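Local coordinates for protein dehydrogenase (Sinorhizobium meliloti, PDB 3UOE) that belongs to the LDH2/MDH2 oxidoreductase family and probably catalyses an oxidation-reduction reaction, at residues 99-104 with 133-138; 162-167 with 274-279; 54-59 with 69-74. All coordinates share one frame; numbering follows the deposited sequence.

Interaction 1. Residues 99-104 with 133-138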
loop_
_atom_site.group_PDB
_atom_site.type_symbol
_atom_site.label_atom_id
_atom_site.label_comp_id
_atom_site.label_asym_id
_atom_site.label_seq_id
_atom_site.Cartn_x
_atom_site.Cartn_y
_atom_site.Cartn_z
ATOM N N PHE A 99 0.032 -1.143 20.253
ATOM C CA PHE A 99 0.022 -2.391 19.503
ATOM C C PHE A 99 -0.885 -3.426 20.152
ATOM O O PHE A 99 -0.570 -3.958 21.220
ATOM C CB PHE A 99 1.444 -2.946 19.363
ATOM C CG PHE A 99 1.575 -4.040 18.324
ATOM C CD1 PHE A 99 0.955 -5.277 18.509
ATOM C CD2 PHE A 99 2.326 -3.836 17.172
ATOM C CE1 PHE A 99 1.076 -6.283 17.565
ATOM C CE2 PHE A 99 2.453 -4.835 16.220
ATOM C CZ PHE A 99 1.823 -6.067 16.418
ATOM N N LEU A 100 -2.005 -3.711 19.489
ATOM C CA LEU A 100 -2.972 -4.686 19.981
ATOM C C LEU A 100 -2.791 -6.007 19.236
ATOM O O LEU A 100 -2.951 -6.074 18.016
ATOM C CB LEU A 100 -4.397 -4.184 19.752
ATOM C CG LEU A 100 -5.547 -4.460 20.729
ATOM C CD1 LEU A 100 -6.785 -4.895 19.944
ATOM C CD2 LEU A 100 -5.225 -5.470 21.805
ATOM N N SER A 101 -2.462 -7.054 19.980
ATOM C CA SER A 101 -2.389 -8.398 19.433
ATOM C C SER A 101 -3.705 -9.127 19.674
ATOM O O SER A 101 -4.144 -9.262 20.816
ATOM C CB SER A 101 -1.251 -9.167 20.098
ATOM O OG SER A 101 -1.207 -10.487 19.610
ATOM N N VAL A 102 -4.338 -9.599 18.607
ATOM C CA VAL A 102 -5.650 -10.224 18.735
ATOM C C VAL A 102 -5.615 -11.680 18.315
ATOM O O VAL A 102 -5.220 -12.012 17.200
ATOM C CB VAL A 102 -6.749 -9.488 17.898
ATOM C CG1 VAL A 102 -8.117 -10.137 18.106
ATOM C CG2 VAL A 102 -6.813 -8.024 18.257
ATOM N N ASP A 103 -6.017 -12.550 19.227
ATOM C CA ASP A 103 -6.333 -13.926 18.884
ATOM C C ASP A 103 -7.819 -13.979 18.534
ATOM O O ASP A 103 -8.667 -13.733 19.391
ATOM C CB ASP A 103 -6.027 -14.848 20.064
ATOM C CG ASP A 103 -6.397 -16.292 19.792
ATOM O OD1 ASP A 103 -7.041 -16.571 18.757
ATOM O OD2 ASP A 103 -6.037 -17.157 20.618
ATOM N N GLY A 104 -8.129 -14.288 17.276
ATOM C CA GLY A 104 -9.505 -14.305 16.797
ATOM C C GLY A 104 -10.377 -15.391 17.406
ATOM O O GLY A 104 -11.610 -15.300 17.364
ATOM N N ALA A 133 -3.283 -6.411 15.210
ATOM C CA ALA A 133 -2.793 -7.498 14.382
ATOM C C ALA A 133 -3.527 -8.771 14.764
ATOM O O ALA A 133 -3.346 -9.297 15.865
ATOM C CB ALA A 133 -1.287 -7.663 14.552
ATOM N N ILE A 134 -4.347 -9.260 13.837
ATOM C CA ILE A 134 -5.282 -10.351 14.093
ATOM C C ILE A 134 -4.834 -11.663 13.475
ATOM O O ILE A 134 -4.412 -11.704 12.321
ATOM C CB ILE A 134 -6.683 -10.028 13.502
ATOM C CG1 ILE A 134 -7.213 -8.697 14.043
ATOM C CG2 ILE A 134 -7.662 -11.163 13.765
ATOM C CD1 ILE A 134 -8.239 -8.050 13.129
ATOM N N ARG A 135 -4.943 -12.735 14.251
ATOM C CA ARG A 135 -4.702 -14.083 13.760
ATOM C C ARG A 135 -5.903 -14.932 14.150
ATOM O O ARG A 135 -6.749 -14.487 14.924
ATOM C CB ARG A 135 -3.417 -14.669 14.366
ATOM C CG ARG A 135 -3.510 -14.960 15.861
ATOM C CD ARG A 135 -2.133 -15.163 16.483
ATOM N NE ARG A 135 -2.209 -15.542 17.890
ATOM C CZ ARG A 135 -2.264 -14.682 18.909
ATOM N NH1 ARG A 135 -2.256 -13.370 18.690
ATOM N NH2 ARG A 135 -2.339 -15.137 20.156
ATOM N N ASN A 136 -5.986 -16.140 13.603
ATOM C CA ASN A 136 -7.007 -17.101 14.009
ATOM C C ASN A 136 -8.420 -16.519 13.933
ATOM O O ASN A 136 -9.247 -16.740 14.826
ATOM C CB ASN A 136 -6.698 -17.622 15.420
ATOM C CG ASN A 136 -7.422 -18.925 15.748
ATOM O OD1 ASN A 136 -7.738 -19.719 14.865
ATOM N ND2 ASN A 136 -7.672 -19.150 17.033
ATOM N N ALA A 137 -8.681 -15.766 12.865
ATOM C CA ALA A 137 -10.023 -15.281 12.541
ATOM C C ALA A 137 -10.422 -15.722 11.133
ATOM O O ALA A 137 -9.570 -15.947 10.288
ATOM C CB ALA A 137 -10.093 -13.762 12.655
ATOM N N ASN A 138 -11.722 -15.829 10.881
ATOM C CA ASN A 138 -12.206 -16.193 9.564
ATOM C C ASN A 138 -12.215 -15.023 8.597
ATOM O O ASN A 138 -11.840 -13.905 8.930
ATOM C CB ASN A 138 -13.606 -16.818 9.625
ATOM C CG ASN A 138 -13.582 -18.252 10.112
ATOM O OD1 ASN A 138 -13.583 -19.196 9.311
ATOM N ND2 ASN A 138 -13.552 -18.429 11.432
#
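Four backbone hydrogen bonds join the strands carrying Leu100 and Ala133, whose axes run parallel to within 15° at a closest approach of 4.9 Å. They alternate as a parallel pair requires: Ala133 N gives to Leu100 O (2.8 Å), Val102 N to Ala133 O, Arg135 N to Val102 O, and Gly104 N to Arg135 O (2.7 Å). On the face carrying Ser101 and Asp103, Arg135 has CG between its backbone N and carbonyl carbon (chi1 69°); from there the chain, extended from CG to NE, reaches across to the first strand. One face of the guanidinium then rests on Asp103 CB, 3.7 Å from NH2. The carboxylate is only a charged neighbour there, since OD2 lies well out of the guanidinium plane. Asp103 OD1 instead accepts from Asn136 ND2 (3.2 Å) through its syn lone pair, the oxygen lying close to the plane of the Asn136 amide, and from Glu105 N. Val102 CB meets Ile134 CG1 at 4.0 Å on the other face, where Ile134 also packs on Val112 and Met113 of helix 109-127. Such neighbouring parallel strands with a helix between them in sequence, here 109-127, define a beta-alpha-beta unit.

Interaction 2. Residues 162-167 with 274-279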
loop_
_atom_site.group_PDB
_atom_site.type_symbol
_atom_site.label_atom_id
_atom_site.label_comp_id
_atom_site.label_asym_id
_atom_site.label_seq_id
_atom_site.Cartn_x
_atom_site.Cartn_y
_atom_site.Cartn_z
ATOM N N THR A 162 -4.560 -11.371 4.460
ATOM C CA THR A 162 -3.943 -12.340 3.568
ATOM C C THR A 162 -4.879 -13.521 3.290
ATOM O O THR A 162 -6.033 -13.535 3.738
ATOM C CB THR A 162 -2.606 -12.843 4.129
ATOM O OG1 THR A 162 -2.817 -13.448 5.413
ATOM C CG2 THR A 162 -1.606 -11.689 4.241
ATOM N N SER A 163 -4.380 -14.513 2.558
ATOM C CA SER A 163 -5.228 -15.615 2.099
ATOM C C SER A 163 -4.428 -16.861 1.746
ATOM O O SER A 163 -3.220 -16.891 1.922
ATOM C CB SER A 163 -5.994 -15.177 0.852
ATOM O OG SER A 163 -5.134 -15.208 -0.268
ATOM N N GLU A 164 -5.125 -17.884 1.254
ATOM C CA GLU A 164 -4.494 -19.035 0.629
ATOM C C GLU A 164 -3.604 -18.544 -0.507
ATOM O O GLU A 164 -3.917 -17.548 -1.168
ATOM C CB GLU A 164 -5.539 -19.989 0.035
ATOM C CG GLU A 164 -6.259 -20.905 1.023
ATOM C CD GLU A 164 -7.486 -20.257 1.647
ATOM O OE1 GLU A 164 -7.586 -19.006 1.635
ATOM O OE2 GLU A 164 -8.358 -21.009 2.149
ATOM N N ALA A 165 -2.501 -19.247 -0.732
ATOM C CA ALA A 165 -1.629 -18.964 -1.859
ATOM C C ALA A 165 -2.407 -19.126 -3.162
ATOM O O ALA A 165 -2.760 -20.238 -3.549
ATOM C CB ALA A 165 -0.421 -19.904 -1.831
ATOM N N LEU A 166 -2.688 -18.017 -3.836
ATOM C CA LEU A 166 -3.476 -18.065 -5.061
ATOM C C LEU A 166 -2.822 -17.311 -6.205
ATOM O O LEU A 166 -3.260 -17.414 -7.353
ATOM C CB LEU A 166 -4.870 -17.488 -4.811
ATOM C CG LEU A 166 -5.702 -18.275 -3.802
ATOM C CD1 LEU A 166 -6.912 -17.462 -3.352
ATOM C CD2 LEU A 166 -6.103 -19.637 -4.378
ATOM N N VAL A 167 -1.764 -16.575 -5.890
ATOM C CA VAL A 167 -1.191 -15.604 -6.813
ATOM C C VAL A 167 0.270 -15.926 -7.051
ATOM O O VAL A 167 1.017 -16.164 -6.104
ATOM C CB VAL A 167 -1.277 -14.180 -6.208
ATOM C CG1 VAL A 167 -0.558 -13.153 -7.091
ATOM C CG2 VAL A 167 -2.741 -13.786 -5.962
ATOM N N GLY A 274 -8.461 -22.585 5.274
ATOM C CA GLY A 274 -9.559 -22.218 6.149
ATOM C C GLY A 274 -10.437 -21.084 5.665
ATOM O O GLY A 274 -11.343 -20.653 6.368
ATOM N N THR A 275 -10.167 -20.589 4.463
ATOM C CA THR A 275 -10.988 -19.539 3.886
ATOM C C THR A 275 -11.839 -20.084 2.732
ATOM O O THR A 275 -13.024 -19.768 2.615
ATOM C CB THR A 275 -10.107 -18.365 3.431
ATOM O OG1 THR A 275 -10.092 -17.361 4.460
ATOM C CG2 THR A 275 -10.603 -17.773 2.143
ATOM N N LEU A 276 -11.236 -20.928 1.905
ATOM C CA LEU A 276 -11.931 -21.526 0.775
ATOM C C LEU A 276 -12.238 -23.007 1.010
ATOM O O LEU A 276 -12.558 -23.735 0.079
ATOM C CB LEU A 276 -11.098 -21.359 -0.499
ATOM C CG LEU A 276 -10.742 -19.906 -0.831
ATOM C CD1 LEU A 276 -9.753 -19.864 -1.978
ATOM C CD2 LEU A 276 -11.993 -19.086 -1.156
ATOM N N ASP A 277 -12.111 -23.457 2.251
ATOM C CA ASP A 277 -12.463 -24.826 2.595
ATOM C C ASP A 277 -13.181 -24.824 3.928
ATOM O O ASP A 277 -13.167 -23.834 4.650
ATOM C CB ASP A 277 -11.214 -25.722 2.670
ATOM C CG ASP A 277 -10.355 -25.431 3.893
ATOM O OD1 ASP A 277 -10.821 -25.675 5.029
ATOM O OD2 ASP A 277 -9.211 -24.958 3.719
ATOM N N ASP A 278 -13.816 -25.938 4.248
ATOM C CA ASP A 278 -14.448 -26.089 5.542
ATOM C C ASP A 278 -13.830 -27.280 6.242
ATOM O O ASP A 278 -14.535 -28.089 6.841
ATOM C CB ASP A 278 -15.951 -26.287 5.390
ATOM C CG ASP A 278 -16.298 -27.464 4.499
ATOM O OD1 ASP A 278 -15.373 -28.165 4.033
ATOM O OD2 ASP A 278 -17.498 -27.686 4.255
ATOM N N ILE A 279 -12.508 -27.380 6.160
ATOM C CA ILE A 279 -11.789 -28.510 6.732
ATOM C C ILE A 279 -10.740 -28.071 7.754
ATOM O O ILE A 279 -10.559 -28.716 8.792
ATOM C CB ILE A 279 -11.062 -29.300 5.628
ATOM C CG1 ILE A 279 -12.075 -29.955 4.691
ATOM C CG2 ILE A 279 -10.161 -30.356 6.243
ATOM C CD1 ILE A 279 -11.470 -30.449 3.390
HETATM O O HOH W 1 -8.408 -23.531 1.589
#
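Glu164 OE2 is the polar centre of the contact, held by two consecutive backbone amides, Leu276 N at 2.9 Å and Thr275 N at 3.0 Å. Both arrive on the syn side but from opposite faces of the carboxylate plane, so they straddle the oxygen; the bond from Leu276 is the straighter. The side chain reaches them because it bends at chi2 (87°). The other carboxylate oxygen, Glu164 OE1, is buried without a polar partner and lies against the CB and CG2 of Thr275, 3.2 Å from the former. A water donates to OE2 at 2.6 Å and also to Asp277 OD2, bridging two acidic oxygens that stand 4.3 Å apart. Three donors on one atom would favour a charged carboxylate, and the water probably eases the repulsion between the like charges. Asp277 OD2 accepts in addition from Gly274 N, while its OD1 takes Ile279 N in an Asx turn, so that this side chain braces the 274-279 turn from within.

The phi angles of Gly274 and Thr275 are of opposite sign (87° and -108°), which turns successive N-H groups inward as in an anion-binding nest; Gly274 N itself lies 3.5 Å from Glu164 OE2. In the fold, 162-167 follows strand 156-161, whereas the loop holding 274-279 leads into strand 285-291, the antiparallel neighbour of strand 156-161. Beyond the strands, Leu166 and Val167 form a classic beta bulge against Ile177. Ser163 OG donates to Glu164 O and accepts from Thr179 N, which probably steadies the backbone from which the glutamate projects.

Apolar contact is smaller. Between the two loops, Leu166 and Leu276 meet tip to tip, CD1 to CD1, at 4.0 Å.

Interaction 3. Residues 54-59 with 69-74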
loop_
_atom_site.group_PDB
_atom_site.type_symbol
_atom_site.label_atom_id
_atom_site.label_comp_id
_atom_site.label_asym_id
_atom_site.label_seq_id
_atom_site.Cartn_x
_atom_site.Cartn_y
_atom_site.Cartn_z
ATOM N N ASN A 54 -24.368 -7.962 6.830
ATOM C CA ASN A 54 -24.152 -6.645 6.222
ATOM C C ASN A 54 -22.888 -6.615 5.373
ATOM O O ASN A 54 -22.868 -6.023 4.296
ATOM C CB ASN A 54 -24.090 -5.544 7.289
ATOM C CG ASN A 54 -25.456 -5.201 7.871
ATOM O OD1 ASN A 54 -26.494 -5.608 7.343
ATOM N ND2 ASN A 54 -25.459 -4.441 8.963
ATOM N N LEU A 55 -21.832 -7.264 5.856
ATOM C CA LEU A 55 -20.603 -7.381 5.070
ATOM C C LEU A 55 -20.834 -7.941 3.666
ATOM O O LEU A 55 -20.311 -7.416 2.683
ATOM C CB LEU A 55 -19.565 -8.243 5.794
ATOM C CG LEU A 55 -18.433 -7.451 6.447
ATOM C CD1 LEU A 55 -17.627 -6.688 5.381
ATOM C CD2 LEU A 55 -18.974 -6.503 7.519
ATOM N N LEU A 56 -21.609 -9.016 3.590
ATOM C CA LEU A 56 -21.847 -9.712 2.335
ATOM C C LEU A 56 -22.845 -8.946 1.466
ATOM O O LEU A 56 -22.676 -8.841 0.263
ATOM C CB LEU A 56 -22.340 -11.139 2.611
ATOM C CG LEU A 56 -21.412 -12.007 3.478
ATOM C CD1 LEU A 56 -21.899 -13.456 3.533
ATOM C CD2 LEU A 56 -19.947 -11.971 2.986
ATOM N N LEU A 57 -23.877 -8.393 2.093
ATOM C CA LEU A 57 -24.870 -7.592 1.374
ATOM C C LEU A 57 -24.273 -6.306 0.790
ATOM O O LEU A 57 -24.608 -5.908 -0.332
ATOM C CB LEU A 57 -26.054 -7.269 2.289
ATOM C CG LEU A 57 -27.277 -8.179 2.141
ATOM C CD1 LEU A 57 -28.085 -7.755 0.929
ATOM C CD2 LEU A 57 -26.896 -9.654 2.038
ATOM N N GLU A 58 -23.389 -5.662 1.552
ATOM C CA GLU A 58 -22.726 -4.462 1.064
ATOM C C GLU A 58 -21.858 -4.794 -0.147
ATOM O O GLU A 58 -21.814 -4.038 -1.111
ATOM C CB GLU A 58 -21.891 -3.796 2.165
ATOM C CG GLU A 58 -22.703 -3.068 3.239
ATOM C CD GLU A 58 -23.536 -1.904 2.695
ATOM O OE1 GLU A 58 -23.125 -1.246 1.722
ATOM O OE2 GLU A 58 -24.617 -1.641 3.253
ATOM N N ALA A 59 -21.174 -5.932 -0.095
ATOM C CA ALA A 59 -20.411 -6.409 -1.243
ATOM C C ALA A 59 -21.321 -6.570 -2.467
ATOM O O ALA A 59 -21.033 -6.015 -3.531
ATOM C CB ALA A 59 -19.700 -7.726 -0.918
ATOM N N LEU A 69 -22.667 -12.865 -1.126
ATOM C CA LEU A 69 -23.355 -14.009 -0.556
ATOM C C LEU A 69 -22.793 -15.378 -0.950
ATOM O O LEU A 69 -23.067 -16.362 -0.272
ATOM C CB LEU A 69 -24.855 -13.929 -0.840
ATOM C CG LEU A 69 -25.606 -12.844 -0.051
ATOM C CD1 LEU A 69 -26.901 -12.447 -0.754
ATOM C CD2 LEU A 69 -25.875 -13.296 1.386
ATOM N N GLN A 70 -22.015 -15.452 -2.030
ATOM C CA GLN A 70 -21.423 -16.738 -2.415
ATOM C C GLN A 70 -20.471 -17.218 -1.323
ATOM O O GLN A 70 -20.141 -18.399 -1.247
ATOM C CB GLN A 70 -20.721 -16.674 -3.781
ATOM C CG GLN A 70 -19.371 -15.960 -3.788
ATOM C CD GLN A 70 -18.746 -15.875 -5.184
ATOM O OE1 GLN A 70 -19.403 -15.478 -6.156
ATOM N NE2 GLN A 70 -17.464 -16.234 -5.284
ATOM N N ARG A 71 -20.069 -16.298 -0.451
ATOM C CA ARG A 71 -19.207 -16.620 0.683
ATOM C C ARG A 71 -19.948 -17.288 1.839
ATOM O O ARG A 71 -19.331 -17.914 2.691
ATOM C CB ARG A 71 -18.576 -15.343 1.225
ATOM C CG ARG A 71 -17.737 -14.604 0.235
ATOM C CD ARG A 71 -16.485 -15.374 -0.038
ATOM N NE ARG A 71 -15.643 -14.658 -0.978
ATOM C CZ ARG A 71 -14.332 -14.827 -1.076
ATOM N NH1 ARG A 71 -13.717 -15.685 -0.271
ATOM N NH2 ARG A 71 -13.640 -14.131 -1.972
ATOM N N LEU A 72 -21.266 -17.143 1.888
ATOM C CA LEU A 72 -22.000 -17.523 3.099
ATOM C C LEU A 72 -22.016 -19.029 3.427
ATOM O O LEU A 72 -21.751 -19.414 4.571
ATOM C CB LEU A 72 -23.415 -16.938 3.091
ATOM C CG LEU A 72 -24.285 -17.198 4.324
ATOM C CD1 LEU A 72 -23.600 -16.695 5.611
ATOM C CD2 LEU A 72 -25.678 -16.576 4.156
ATOM N N PRO A 73 -22.319 -19.883 2.433
ATOM C CA PRO A 73 -22.463 -21.317 2.712
ATOM C C PRO A 73 -21.220 -21.912 3.370
ATOM O O PRO A 73 -21.330 -22.799 4.226
ATOM C CB PRO A 73 -22.679 -21.924 1.322
ATOM C CG PRO A 73 -23.304 -20.814 0.536
ATOM C CD PRO A 73 -22.586 -19.572 1.021
ATOM N N LEU A 74 -20.048 -21.410 2.994
ATOM C CA LEU A 74 -18.807 -21.913 3.559
ATOM C C LEU A 74 -18.730 -21.543 5.053
ATOM O O LEU A 74 -18.435 -22.392 5.898
ATOM C CB LEU A 74 -17.610 -21.382 2.758
ATOM C CG LEU A 74 -16.378 -22.268 2.537
ATOM C CD1 LEU A 74 -16.745 -23.637 1.994
ATOM C CD2 LEU A 74 -15.411 -21.587 1.596
#
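The shortest polar bond, Glu58 N to Asn54 O at 2.8 Å, belongs to the helical turn that presents Leu56 and Leu57 to Leu69 and Leu72. On the facing side, Leu72 N donates to Leu69 O at 2.9 Å, a three-residue step at the approach to helix 72-80. These bonds shape each partner separately; between the two segments the contact is apolar.

Leu56 does most of the touching and reaches two residues with its two methyl branches. Its CG stands beside the backbone N (chi1 -57°), which sends the side chain across to the second segment. From there CD1 lies against Leu72 CB at 3.8 Å, and CD2 against Arg71 CB at 4.0 Å; in both pairs the side chains cross at about a right angle. The two backbones come nearest where Leu56 CA stands 5.4 Å from Leu69 CA. There Leu56 CB faces Leu69 N at 4.1 Å. That amide is itself bonded to Glu60 OE2, so the leucine packs beside a satisfied polar group.

Leu57 makes the second point of packing. Its CD2 rests over the fork of Leu69, touching both methyls, at 3.8 Å (CD2) and 3.9 Å (CD1), with the two side chains set obliquely. Arg71 contributes only its base: the chain bends at chi2 (-70°) and leads away from Leu56, and NE bonds to Ser66 O in the intervening loop.

Around this pair, Leu69 also touches Leu31 and Leu347, and Leu72 touches Leu39 and Leu351, residues of helices 28-41 and 345-355. Two consecutive helices, 46-61 and 72-80, are thus joined by a short loop and packed through leucines, with helices 28-41 and 345-355 lining the same apolar cluster: plain packing of the helical-bundle type.

From the N terminus, interaction 3 comes first and closes a gap of nine residues between segments 54-59 and 69-74, on helix 46-61 and at the start of the next helical region. Interaction 1 follows, closing 28 residues that include helix 109-127, and interaction 2 then spans 106 residues from the end of strand 156-161 to the loop before strand 285-291. The three are in series: none nests or crosses. They nevertheless meet in space. Leu74 CD2 of interaction 3 packs on Thr275 O and Leu276, and Asn138 OD1 of interaction 1 lies 4.0 Å from Gly274 O. Interactions 1 and 3 do not touch. The 274-279 loop therefore touches both the helices of interaction 3 and the chain that follows strand 129-137.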